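Local coordinates for protein pullulanase (Klebsiella oxytoca, PDB 2YOC) that hydrolyses alpha-1,6-glucosidic linkages in pullulan and related branched dextrins, and is exported by a type 2 secretion system, at residues Cys73-Ala78 against Gly109-Ile114; Ala287-Gly292 against Gly336-Lys341; Val294-Trp299 against Tyr345-Thr350; Ala402-Ala407 against Asn686-Phe691; Ser542-Tyr547 against Ser879-Asp884. One frame throughout, in Å; residues are numbered along the deposited sequence.

From the N terminus, contact 1 comes first and stands alone: a disulfide closes the loop between C73 and C110 within the pullulanase-associated domain, at least 36 Å (nearest atoms) from contacts 2 to 4 and about 25 Å from contact 5. Contacts 2 and 3 then cross, their segments alternating along the chain, and they touch through strands 286-290 and 293-299 of the CBM48 domain, where Q288 N meets T295 O at 2.7 Å. Contacts 4 and 5 also cross and close far longer loops around the eight-stranded barrel. Contact 4 joins the approach to its first strand with the turn that leads into its fifth strand; contact 5 joins loops following its second and eighth strands.

Contact 1. Residues Cys73-Ala78 against Gly109-Ile114; sequences CDALSA and GCINVI
C73 and C110 are covalently joined, SG to SG at 2.0 Å, with the bridge twisted to a chi3 of -97°. The two sulfurs leave their backbones differently: C73 SG is anti to its own carbonyl carbon, whereas C110 SG lies between its backbone N and carbonyl carbon (chi1 61°). C73 CB sits in a notch of the strand, 3.4 Å from both C110 O and N112 ND2. That amide nitrogen is also close to C73 O, but the angle is too poor for a hydrogen bond; its real acceptors are W68 O and N70 OD1, which hold the amide beside the cysteine. The loop 73-78 runs across strand 110-117 near C110-N112, the directions of the touching parts being 84° apart. This strand is the middle one of a three-stranded antiparallel sheet, between 63-68 and 127-130, in the pullulanase-associated domain, so the disulfide staples the loop leaving one outer strand to the sheet's centre. Past the bridge, the second bump is I111 CG2. It fits a shallow hollow formed by A75 and L76, with L76 CG 3.7 Å and A75 CB 4.1 Å away, and the side chains of L76 and I111 meet at about a right angle. L76 CD1 reaches further along the strand, to 3.7 Å from N112 N. Beside this, A75 N gives C110 O a weak hydrogen bond of 3.3 Å, while D74 starts away from the strand, and its OD1 forms a salt bridge with K106.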
# COMPACT_ATOMS: atom_id res chain seq x y z
N CYS B 73 2.17 39.90 40.41
CA CYS B 73 2.93 41.16 40.35
C CYS B 73 2.11 42.34 39.78
O CYS B 73 2.08 42.57 38.57
CB CYS B 73 4.25 40.97 39.60
SG CYS B 73 5.43 39.83 40.39
N ASP B 74 1.46 43.09 40.69
CA ASP B 74 0.55 44.20 40.38
C ASP B 74 1.03 45.64 40.74
O ASP B 74 0.26 46.60 40.56
CB ASP B 74 -0.86 43.92 40.95
CG ASP B 74 -0.93 43.41 42.40
OD1 ASP B 74 0.13 43.37 43.07
OD2 ASP B 74 -2.04 43.04 42.85
N ALA B 75 2.28 45.80 41.21
CA ALA B 75 2.84 47.09 41.64
C ALA B 75 3.09 48.15 40.52
O ALA B 75 3.41 49.29 40.84
CB ALA B 75 4.10 46.87 42.47
N LEU B 76 2.90 47.78 39.23
CA LEU B 76 3.07 48.67 38.07
C LEU B 76 2.07 49.83 38.05
O LEU B 76 0.95 49.69 38.57
CB LEU B 76 2.95 47.88 36.75
CG LEU B 76 4.05 46.89 36.42
CD1 LEU B 76 3.62 45.46 36.75
CD2 LEU B 76 4.41 46.98 34.98
N SER B 77 2.46 50.95 37.44
CA SER B 77 1.59 52.10 37.28
C SER B 77 1.40 52.33 35.79
O SER B 77 2.37 52.62 35.08
CB SER B 77 2.18 53.32 37.98
OG SER B 77 1.53 54.53 37.60
N ALA B 78 0.15 52.14 35.32
CA ALA B 78 -0.27 52.28 33.92
C ALA B 78 0.54 51.44 32.89
O ALA B 78 1.29 52.00 32.07
CB ALA B 78 -0.33 53.75 33.51
N GLY B 109 5.83 44.74 46.99
CA GLY B 109 5.42 43.75 46.01
C GLY B 109 6.43 43.45 44.93
O GLY B 109 7.63 43.33 45.21
N CYS B 110 5.95 43.30 43.68
CA CYS B 110 6.76 42.97 42.50
C CYS B 110 6.16 43.47 41.18
O CYS B 110 5.01 43.92 41.15
CB CYS B 110 7.05 41.47 42.45
SG CYS B 110 5.57 40.43 42.34
N ILE B 111 6.93 43.36 40.07
CA ILE B 111 6.53 43.79 38.72
C ILE B 111 6.86 42.71 37.66
O ILE B 111 7.85 41.99 37.83
CB ILE B 111 7.16 45.16 38.36
CG1 ILE B 111 8.70 45.15 38.59
CG2 ILE B 111 6.47 46.29 39.13
CD1 ILE B 111 9.53 46.24 37.88
N ASN B 112 6.05 42.62 36.58
CA ASN B 112 6.27 41.68 35.46
C ASN B 112 6.95 42.39 34.28
O ASN B 112 6.33 43.23 33.63
CB ASN B 112 4.96 41.03 34.98
CG ASN B 112 4.18 40.27 36.01
OD1 ASN B 112 4.55 39.15 36.40
ND2 ASN B 112 3.04 40.81 36.39
N VAL B 113 8.22 42.04 34.01
CA VAL B 113 8.99 42.63 32.92
C VAL B 113 9.35 41.57 31.86
O VAL B 113 9.88 40.51 32.19
CB VAL B 113 10.27 43.36 33.40
CG1 VAL B 113 10.80 44.32 32.34
CG2 VAL B 113 10.04 44.08 34.72
N ILE B 114 9.08 41.89 30.59
CA ILE B 114 9.48 41.06 29.46
C ILE B 114 10.34 41.99 28.64
O ILE B 114 9.85 42.98 28.08
CB ILE B 114 8.32 40.41 28.65
CG1 ILE B 114 7.54 39.39 29.51
CG2 ILE B 114 8.88 39.74 27.38
CD1 ILE B 114 6.13 39.11 29.07

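Contact 2. Residues Ala287-Gly292 against Gly336-Lys341; sequences AQLADG and GGSDLK
L289 supplies the apolar part of this contact, meeting S338 and K341 with its two methyl branches. Its CG is anti to the backbone N (chi1 175°), beside the carbonyl carbon, and the isobutyl group forks from there toward the turn 336-341. CD2 rests against the root of the lysine side chain, 3.6 Å from both K341 CB and K341 CG, and the two side chains cross at about a right angle. CD1 takes the other direction and lies 4.0 Å from S338 CA, with the serine OG at a similar distance. L289 also packs on V294 and D383, so it is more than a bridge between the two segments. The setting is one end of the CBM48 domain, a beta-sandwich family: strand 286-290 turns back through D291 and G292 into strand 293-299, which on its other side pairs with strand 331-336. The segments therefore flank a common strand, and backbone hydrogen bonds join Q288 to T295 and G336 to V294. Polar approaches between the segments are loose. S338 OG comes to 3.6 Å from A290 O, and no hydrogen bond links the two segments directly. Within 336-341, K341 N bonds to S338 O at 3.2 Å and L340 N weakly to G337 O, consistent with the 3-10 segment 338-340. The charged end of K341 is carried off by an extended chain beyond CG to a salt bridge with D386. L289, S338 and K341 also touch a crystal neighbour, so lattice packing may influence their conformations.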
# COMPACT_ATOMS: atom_id res chain seq x y z
N ALA B 287 26.83 -1.07 53.25
CA ALA B 287 27.34 -1.41 54.56
C ALA B 287 27.25 -2.93 54.61
O ALA B 287 26.30 -3.52 55.12
CB ALA B 287 26.49 -0.77 55.64
N GLN B 288 28.23 -3.55 53.96
CA GLN B 288 28.37 -4.98 53.78
C GLN B 288 28.76 -5.69 55.08
O GLN B 288 29.95 -5.84 55.39
CB GLN B 288 29.40 -5.26 52.66
CG GLN B 288 28.99 -4.82 51.27
CD GLN B 288 30.15 -4.15 50.60
OE1 GLN B 288 30.99 -4.81 49.98
NE2 GLN B 288 30.28 -2.84 50.78
N LEU B 289 27.76 -6.16 55.81
CA LEU B 289 27.95 -6.90 57.05
C LEU B 289 28.09 -8.36 56.74
O LEU B 289 27.13 -9.02 56.34
CB LEU B 289 26.81 -6.64 58.05
CG LEU B 289 26.81 -7.46 59.36
CD1 LEU B 289 27.87 -6.98 60.34
CD2 LEU B 289 25.45 -7.40 59.99
N ALA B 290 29.30 -8.86 56.89
CA ALA B 290 29.65 -10.24 56.60
C ALA B 290 30.46 -10.79 57.74
O ALA B 290 30.55 -10.15 58.79
CB ALA B 290 30.48 -10.30 55.33
N ASP B 291 31.04 -11.99 57.54
CA ASP B 291 31.89 -12.62 58.54
C ASP B 291 33.16 -11.80 58.48
O ASP B 291 33.52 -11.27 57.42
CB ASP B 291 32.13 -14.09 58.20
CG ASP B 291 30.87 -14.91 57.94
OD1 ASP B 291 29.78 -14.50 58.41
OD2 ASP B 291 30.97 -15.94 57.24
N GLY B 292 33.73 -11.53 59.64
CA GLY B 292 34.90 -10.68 59.75
C GLY B 292 34.55 -9.23 59.99
O GLY B 292 35.46 -8.41 60.06
N GLY B 336 34.63 -1.92 60.13
CA GLY B 336 34.28 -1.91 61.55
C GLY B 336 33.80 -3.28 62.00
O GLY B 336 33.50 -4.14 61.15
N GLY B 337 33.70 -3.47 63.31
CA GLY B 337 33.27 -4.73 63.90
C GLY B 337 31.87 -5.19 63.56
O GLY B 337 31.04 -4.42 63.07
N SER B 338 31.58 -6.47 63.83
CA SER B 338 30.25 -7.02 63.57
C SER B 338 29.23 -6.47 64.60
O SER B 338 28.02 -6.65 64.44
CB SER B 338 30.28 -8.54 63.53
OG SER B 338 30.69 -9.03 62.25
N ASP B 339 29.75 -5.76 65.63
CA ASP B 339 28.99 -5.07 66.68
C ASP B 339 28.07 -4.01 66.05
O ASP B 339 26.97 -3.77 66.57
CB ASP B 339 29.93 -4.43 67.72
CG ASP B 339 31.34 -4.14 67.24
OD1 ASP B 339 31.52 -3.18 66.43
OD2 ASP B 339 32.28 -4.85 67.68
N LEU B 340 28.47 -3.43 64.90
CA LEU B 340 27.71 -2.42 64.20
C LEU B 340 26.40 -2.91 63.59
O LEU B 340 25.63 -2.09 63.08
CB LEU B 340 28.60 -1.68 63.18
CG LEU B 340 29.84 -1.01 63.75
CD1 LEU B 340 30.86 -0.76 62.69
CD2 LEU B 340 29.50 0.28 64.45
N LYS B 341 26.11 -4.21 63.65
CA LYS B 341 24.82 -4.70 63.11
C LYS B 341 23.66 -3.93 63.77
O LYS B 341 23.51 -3.97 65.00
CB LYS B 341 24.67 -6.22 63.33
CG LYS B 341 23.35 -6.83 62.90
CD LYS B 341 23.21 -8.27 63.45
CE LYS B 341 22.12 -9.11 62.81
NZ LYS B 341 21.70 -10.23 63.71

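Contact 3. Residues Val294-Trp299 against Tyr345-Thr350; sequences VTFRVW and YRYAMT. With SO4 (sulfate ion), chain Q.
Y345 and Y347, whose rings meet strand 294-299, both carry their OH to D366 OD2, so that one carboxylate oxygen is gripped twice from strand 345-350. The strands lie in facing layers of the CBM48 beta-sandwich: their axes approach to 9.8 Å at an angle of 44°, and side chains alone fill the gap, without a hydrogen bond between the segments. F296 points its edge at the face of Y345, an edge-to-face pair with centroids 5.0 Å apart and planes at 74°. F296 CE2 is the leading atom, 3.5 Å above the plane of the Y345 ring and over its centre. Y347 OH lies at the edge of the F296 ring, 3.9 Å from F296 CD2. R297 turns away from this core; its NH1 and NH2 bond to O3 and O1 of a sulfate, probably from the crystallisation liquor, at 2.8 and 3.1 Å, and NH1 also reaches S284 O. The Y347 ring is covered on both faces, with Y345 CD2 toward the rim of one. Over the other stands V298 CG1, placed between the backbone N and the carbonyl carbon, 4.0 Å from the Y347 ring centroid and only 4° off the ring normal.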
# COMPACT_ATOMS: atom_id res chain seq x y z
N VAL B 294 32.07 -5.53 59.18
CA VAL B 294 31.25 -4.79 58.21
C VAL B 294 32.09 -3.85 57.41
O VAL B 294 32.80 -3.03 57.99
CB VAL B 294 30.00 -4.08 58.84
CG1 VAL B 294 30.37 -3.31 60.10
CG2 VAL B 294 29.30 -3.16 57.83
N THR B 295 32.05 -4.01 56.08
CA THR B 295 32.79 -3.14 55.18
C THR B 295 31.80 -2.11 54.63
O THR B 295 30.75 -2.49 54.07
CB THR B 295 33.51 -3.94 54.06
OG1 THR B 295 34.55 -4.73 54.63
CG2 THR B 295 34.09 -3.03 52.96
N PHE B 296 32.13 -0.81 54.83
CA PHE B 296 31.36 0.30 54.31
C PHE B 296 32.08 0.71 53.06
O PHE B 296 33.28 0.97 53.13
CB PHE B 296 31.36 1.48 55.30
CG PHE B 296 30.47 1.31 56.50
CD1 PHE B 296 30.95 0.71 57.66
CD2 PHE B 296 29.15 1.74 56.47
CE1 PHE B 296 30.12 0.53 58.77
CE2 PHE B 296 28.32 1.57 57.59
CZ PHE B 296 28.82 0.99 58.73
N ARG B 297 31.37 0.77 51.93
CA ARG B 297 31.95 1.24 50.69
C ARG B 297 31.01 2.10 49.91
O ARG B 297 29.88 1.69 49.55
CB ARG B 297 32.51 0.12 49.81
CG ARG B 297 33.33 0.64 48.61
CD ARG B 297 33.93 -0.46 47.79
NE ARG B 297 35.09 -1.03 48.47
CZ ARG B 297 35.08 -2.20 49.10
NH1 ARG B 297 33.97 -2.94 49.11
NH2 ARG B 297 36.16 -2.65 49.72
N VAL B 298 31.53 3.29 49.58
CA VAL B 298 30.83 4.26 48.74
C VAL B 298 31.71 4.70 47.55
O VAL B 298 32.89 5.03 47.75
CB VAL B 298 30.23 5.46 49.57
CG1 VAL B 298 31.30 6.22 50.32
CG2 VAL B 298 29.39 6.39 48.71
N TRP B 299 31.16 4.69 46.34
CA TRP B 299 31.87 5.21 45.18
C TRP B 299 31.60 6.71 45.17
O TRP B 299 30.42 7.12 45.17
CB TRP B 299 31.36 4.61 43.85
CG TRP B 299 32.19 4.97 42.65
CD1 TRP B 299 33.51 4.71 42.46
CD2 TRP B 299 31.73 5.64 41.47
NE1 TRP B 299 33.91 5.18 41.23
CE2 TRP B 299 32.84 5.76 40.60
CE3 TRP B 299 30.49 6.18 41.07
CZ2 TRP B 299 32.75 6.38 39.34
CZ3 TRP B 299 30.39 6.79 39.81
CH2 TRP B 299 31.51 6.88 38.96
N TYR B 345 23.63 5.14 60.18
CA TYR B 345 24.77 5.82 59.60
C TYR B 345 24.38 6.66 58.42
O TYR B 345 23.33 6.47 57.79
CB TYR B 345 25.87 4.80 59.17
CG TYR B 345 25.54 3.99 57.94
CD1 TYR B 345 24.64 2.93 58.00
CD2 TYR B 345 26.14 4.28 56.71
CE1 TYR B 345 24.34 2.18 56.87
CE2 TYR B 345 25.82 3.55 55.56
CZ TYR B 345 24.91 2.51 55.64
OH TYR B 345 24.58 1.79 54.51
N ARG B 346 25.30 7.57 58.08
CA ARG B 346 25.27 8.43 56.92
C ARG B 346 26.73 8.69 56.57
O ARG B 346 27.60 8.55 57.43
CB ARG B 346 24.57 9.75 57.25
CG ARG B 346 23.07 9.62 57.46
CD ARG B 346 22.38 10.94 57.36
NE ARG B 346 22.80 11.86 58.42
CZ ARG B 346 21.96 12.54 59.19
NH1 ARG B 346 20.65 12.40 59.03
NH2 ARG B 346 22.42 13.37 60.10
N TYR B 347 27.00 9.06 55.32
CA TYR B 347 28.34 9.40 54.87
C TYR B 347 28.43 10.89 54.91
O TYR B 347 27.57 11.56 54.34
CB TYR B 347 28.61 8.92 53.43
CG TYR B 347 28.58 7.42 53.29
CD1 TYR B 347 29.45 6.62 54.01
CD2 TYR B 347 27.64 6.80 52.47
CE1 TYR B 347 29.41 5.23 53.91
CE2 TYR B 347 27.59 5.41 52.36
CZ TYR B 347 28.49 4.63 53.07
OH TYR B 347 28.47 3.27 52.97
N ALA B 348 29.46 11.43 55.58
CA ALA B 348 29.69 12.87 55.63
C ALA B 348 30.61 13.21 54.46
O ALA B 348 31.79 12.81 54.44
CB ALA B 348 30.33 13.25 56.94
N MSE B 349 30.03 13.86 53.43
CA MSE B 349 30.72 14.22 52.20
C MSE B 349 31.39 15.59 52.28
O MSE B 349 30.93 16.50 52.98
CB MSE B 349 29.72 14.30 51.06
CG MSE B 349 28.83 13.07 50.91
SE MSE B 349 29.81 11.49 50.37
CE MSE B 349 30.68 12.20 48.70
N THR B 350 32.46 15.73 51.49
CA THR B 350 33.18 16.97 51.21
C THR B 350 33.41 16.85 49.71
O THR B 350 34.28 16.08 49.28
CB THR B 350 34.44 17.12 52.01
OG1 THR B 350 34.07 17.15 53.39
CG2 THR B 350 35.17 18.37 51.65
S SO4 Q . 35.39 -6.40 50.25
O1 SO4 Q . 36.39 -5.48 50.88
O2 SO4 Q . 36.02 -7.08 49.08
O3 SO4 Q . 34.19 -5.66 49.81
O4 SO4 Q . 34.95 -7.39 51.24

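Contact 4. Residues Ala402-Ala407 against Asn686-Phe691; sequences AQKTKA and NPDIYF. With SO4 (sulfate ion), chain C.
Facing Q403 and K404, residues N686 to I689 form a type I turn that presents D688 to them. At its start N686 OD1 accepts from D688 N at 3.1 Å, an Asx turn that ties D688 N back to N686. D688 offers its backbone carbonyl and its carboxylate. The carbonyl O takes a hydrogen bond from Q403 NE2 at 2.7 Å, the donor nearly in line with the C=O (162° at the oxygen). The carboxylate packs against the root of K404, with OD1 3.7 Å from K404 CA and CG; K404 NZ stays 6.4 Å from D688 OD1, too far for a salt bridge. I689 turns away, and Y690 brings CB to 4.0 Å from Q403 NE2 while its ring leads away, and OH hydrogen-bonds T812 O. Q403 NE2 also bonds D660 O, and OE1 accepts from H461 and N586. T405 caps helix 406-410, where K406 N holds a sulfate oxygen, probably from the crystallisation liquor. H461, N586, D660 and Y690 stand at or just before the starts of parallel strands two to five, so Q403 sits under the N-terminal end of the barrel, between helix 406-410 and strand 690-693, with helix 672-683 packed on I689.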
# COMPACT_ATOMS: atom_id res chain seq x y z
N ALA B 402 5.36 -21.92 37.39
CA ALA B 402 6.57 -22.02 36.60
C ALA B 402 6.75 -20.82 35.68
O ALA B 402 5.76 -20.18 35.29
CB ALA B 402 6.55 -23.29 35.79
N GLN B 403 8.03 -20.55 35.32
CA GLN B 403 8.46 -19.48 34.44
C GLN B 403 9.68 -19.96 33.59
O GLN B 403 10.43 -19.15 33.01
CB GLN B 403 8.83 -18.26 35.29
CG GLN B 403 7.63 -17.44 35.77
CD GLN B 403 7.95 -16.17 36.54
OE1 GLN B 403 7.12 -15.65 37.27
NE2 GLN B 403 9.15 -15.62 36.40
N LYS B 404 9.88 -21.31 33.52
CA LYS B 404 11.02 -21.92 32.81
C LYS B 404 10.94 -21.79 31.30
O LYS B 404 11.88 -21.30 30.68
CB LYS B 404 11.27 -23.38 33.26
CG LYS B 404 12.69 -23.85 32.95
CD LYS B 404 13.12 -25.16 33.59
CE LYS B 404 12.73 -26.35 32.73
NZ LYS B 404 13.24 -26.25 31.33
N THR B 405 9.82 -22.19 30.69
CA THR B 405 9.68 -22.13 29.25
C THR B 405 8.79 -20.97 28.78
O THR B 405 8.08 -20.34 29.58
CB THR B 405 9.17 -23.48 28.73
OG1 THR B 405 7.78 -23.59 28.93
CG2 THR B 405 9.85 -24.65 29.36
N LYS B 406 8.81 -20.71 27.45
CA LYS B 406 7.97 -19.68 26.82
C LYS B 406 6.49 -20.08 27.08
O LYS B 406 5.70 -19.22 27.48
CB LYS B 406 8.28 -19.56 25.32
CG LYS B 406 9.57 -18.80 25.03
CD LYS B 406 10.07 -19.03 23.62
CE LYS B 406 11.51 -18.60 23.50
NZ LYS B 406 12.23 -19.35 22.44
N ALA B 407 6.18 -21.40 26.97
CA ALA B 407 4.85 -21.92 27.27
C ALA B 407 4.51 -21.70 28.76
O ALA B 407 3.37 -21.31 29.07
CB ALA B 407 4.77 -23.37 26.90
N ASN B 686 18.44 -16.37 39.62
CA ASN B 686 17.14 -16.97 39.32
C ASN B 686 17.02 -17.06 37.79
O ASN B 686 16.80 -16.05 37.10
CB ASN B 686 16.02 -16.16 39.90
CG ASN B 686 14.68 -16.84 39.83
OD1 ASN B 686 14.38 -17.66 38.93
ND2 ASN B 686 13.83 -16.45 40.78
N PRO B 687 17.17 -18.28 37.25
CA PRO B 687 17.19 -18.46 35.79
C PRO B 687 15.87 -18.26 35.11
O PRO B 687 15.84 -18.08 33.88
CB PRO B 687 17.68 -19.89 35.63
CG PRO B 687 18.33 -20.24 36.96
CD PRO B 687 17.46 -19.55 37.94
N ASP B 688 14.77 -18.27 35.89
CA ASP B 688 13.41 -18.14 35.37
C ASP B 688 12.80 -16.79 35.67
O ASP B 688 11.58 -16.66 35.80
CB ASP B 688 12.54 -19.31 35.88
CG ASP B 688 13.15 -20.68 35.61
OD1 ASP B 688 13.98 -20.80 34.65
OD2 ASP B 688 12.81 -21.63 36.34
N ILE B 689 13.66 -15.77 35.76
CA ILE B 689 13.20 -14.42 36.06
C ILE B 689 12.63 -13.74 34.83
O ILE B 689 13.15 -13.90 33.75
CB ILE B 689 14.29 -13.59 36.78
CG1 ILE B 689 13.68 -12.41 37.56
CG2 ILE B 689 15.47 -13.17 35.83
CD1 ILE B 689 13.45 -12.69 38.92
N TYR B 690 11.57 -13.00 34.99
CA TYR B 690 10.96 -12.32 33.87
C TYR B 690 11.16 -10.81 33.97
O TYR B 690 11.01 -10.24 35.04
CB TYR B 690 9.48 -12.70 33.74
CG TYR B 690 8.81 -12.20 32.48
CD1 TYR B 690 9.26 -12.60 31.23
CD2 TYR B 690 7.75 -11.30 32.55
CE1 TYR B 690 8.67 -12.11 30.07
CE2 TYR B 690 7.13 -10.83 31.39
CZ TYR B 690 7.58 -11.25 30.16
OH TYR B 690 6.99 -10.77 29.02
N PHE B 691 11.55 -10.18 32.84
CA PHE B 691 11.73 -8.72 32.74
C PHE B 691 10.77 -8.22 31.68
O PHE B 691 10.66 -8.81 30.60
CB PHE B 691 13.18 -8.33 32.33
CG PHE B 691 14.28 -8.29 33.37
CD1 PHE B 691 14.20 -9.05 34.53
CD2 PHE B 691 15.44 -7.55 33.14
CE1 PHE B 691 15.23 -9.02 35.47
CE2 PHE B 691 16.48 -7.54 34.07
CZ PHE B 691 16.37 -8.28 35.23
S SO4 C . 11.29 -22.94 25.41
O1 SO4 C . 11.20 -24.41 25.55
O2 SO4 C . 11.68 -22.60 24.02
O3 SO4 C . 9.97 -22.39 25.65
O4 SO4 C . 12.26 -22.39 26.37

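Contact 5. Residues Ser542-Tyr547 against Ser879-Asp884; sequences SYNWGY and SYDSGD
Y543, Y880 and W545 bury the most surface here, and aromatic faces against backbone do most of the work. The Y543 ring has G883 over one face, with G883 O 3.9 Å above its plane and G883 CA 3.6 Å from Y543 CG; Y880 O comes to its edge. Y543 OH bonds to D421 and lies in the plane of W545, at its edge. The indole of W545 is in turn covered by Y880, whose CA stands 3.5 Å from the centroid of the five-membered ring, 13° off the normal: a CH-pi contact. S879 OG, bonded to N887 OD1 and K873 NZ, meets the indole edge 3.3 Å from W545 CZ2. N544 CA, between the two aromatics in sequence, approaches Y880 O at 3.4 Å, a CA-H...O contact of 159° at the hydrogen. The D881 side chain lies about 3 Å from a bound calcium ion. Both segments follow barrel strands 461-464 and 860-864, so they meet at the C-terminal end of the barrel, the end that holds the active site in this glycosidase family. There H418 stacks on Y543, R420 of helix 419-423 pairs with D884, and G883 and helix 883-886 pack against the Y543 ring.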
# COMPACT_ATOMS: atom_id res chain seq x y z
N SER B 542 -1.59 9.29 53.08
CA SER B 542 -0.68 8.16 53.03
C SER B 542 -0.71 7.55 51.61
O SER B 542 -0.03 6.54 51.31
CB SER B 542 -1.11 7.14 54.07
OG SER B 542 -0.98 7.64 55.39
N TYR B 543 -1.50 8.20 50.72
CA TYR B 543 -1.73 7.76 49.35
C TYR B 543 -0.88 8.39 48.25
O TYR B 543 -1.02 9.57 47.93
CB TYR B 543 -3.23 7.82 48.98
CG TYR B 543 -3.54 6.95 47.79
CD1 TYR B 543 -3.22 7.36 46.50
CD2 TYR B 543 -4.09 5.68 47.95
CE1 TYR B 543 -3.42 6.53 45.40
CE2 TYR B 543 -4.30 4.84 46.86
CZ TYR B 543 -3.97 5.27 45.58
OH TYR B 543 -4.17 4.44 44.51
N ASN B 544 -0.07 7.56 47.62
CA ASN B 544 0.70 7.86 46.43
C ASN B 544 1.00 6.52 45.79
O ASN B 544 1.12 5.52 46.51
CB ASN B 544 1.98 8.64 46.69
CG ASN B 544 2.53 9.22 45.41
OD1 ASN B 544 2.98 8.50 44.51
ND2 ASN B 544 2.42 10.51 45.23
N TRP B 545 1.07 6.49 44.44
CA TRP B 545 1.42 5.27 43.72
C TRP B 545 2.86 4.90 44.12
O TRP B 545 3.12 3.75 44.49
CB TRP B 545 1.35 5.53 42.22
CG TRP B 545 -0.04 5.60 41.66
CD1 TRP B 545 -1.21 5.21 42.26
CD2 TRP B 545 -0.39 5.99 40.32
NE1 TRP B 545 -2.27 5.40 41.40
CE2 TRP B 545 -1.79 5.87 40.20
CE3 TRP B 545 0.35 6.49 39.23
CZ2 TRP B 545 -2.47 6.21 39.02
CZ3 TRP B 545 -0.33 6.86 38.08
CH2 TRP B 545 -1.72 6.70 37.97
N GLY B 546 3.74 5.92 44.14
CA GLY B 546 5.11 5.82 44.61
C GLY B 546 6.20 5.87 43.57
O GLY B 546 7.33 5.48 43.87
N TYR B 547 5.90 6.37 42.36
CA TYR B 547 6.87 6.46 41.26
C TYR B 547 7.82 7.67 41.48
O TYR B 547 7.99 8.54 40.60
CB TYR B 547 6.12 6.50 39.91
CG TYR B 547 5.34 5.23 39.60
CD1 TYR B 547 5.93 4.18 38.91
CD2 TYR B 547 3.99 5.10 39.94
CE1 TYR B 547 5.22 3.02 38.59
CE2 TYR B 547 3.27 3.94 39.63
CZ TYR B 547 3.88 2.91 38.95
OH TYR B 547 3.20 1.76 38.68
N SER B 879 -4.90 9.17 38.66
CA SER B 879 -5.20 8.95 40.08
C SER B 879 -4.05 8.80 41.07
O SER B 879 -4.31 8.44 42.21
CB SER B 879 -6.21 7.82 40.23
OG SER B 879 -5.65 6.56 39.89
N TYR B 880 -2.78 9.13 40.68
CA TYR B 880 -1.60 9.03 41.56
C TYR B 880 -1.73 9.70 42.92
O TYR B 880 -1.28 9.14 43.92
CB TYR B 880 -0.28 9.36 40.85
CG TYR B 880 0.00 10.83 40.67
CD1 TYR B 880 -0.52 11.54 39.59
CD2 TYR B 880 0.83 11.51 41.56
CE1 TYR B 880 -0.26 12.90 39.42
CE2 TYR B 880 1.11 12.87 41.39
CZ TYR B 880 0.56 13.56 40.33
OH TYR B 880 0.83 14.90 40.15
N ASP B 881 -2.34 10.89 42.97
CA ASP B 881 -2.56 11.55 44.24
C ASP B 881 -3.99 12.02 44.29
O ASP B 881 -4.26 13.21 44.37
CB ASP B 881 -1.52 12.66 44.55
CG ASP B 881 -1.06 12.67 46.02
OD1 ASP B 881 -1.85 12.22 46.91
OD2 ASP B 881 0.08 13.15 46.28
N SER B 882 -4.91 11.05 44.16
CA SER B 882 -6.35 11.26 44.23
C SER B 882 -6.89 10.48 45.42
O SER B 882 -8.11 10.33 45.58
CB SER B 882 -7.03 10.92 42.91
OG SER B 882 -6.85 11.99 41.99
N GLY B 883 -5.95 10.03 46.25
CA GLY B 883 -6.18 9.36 47.53
C GLY B 883 -7.09 8.17 47.57
O GLY B 883 -7.43 7.58 46.54
N ASP B 884 -7.47 7.79 48.80
CA ASP B 884 -8.35 6.67 49.09
C ASP B 884 -9.71 6.86 48.41
O ASP B 884 -10.29 5.88 47.93
CB ASP B 884 -8.54 6.51 50.61
CG ASP B 884 -7.31 6.11 51.41
OD1 ASP B 884 -6.53 5.27 50.91
OD2 ASP B 884 -7.16 6.59 52.56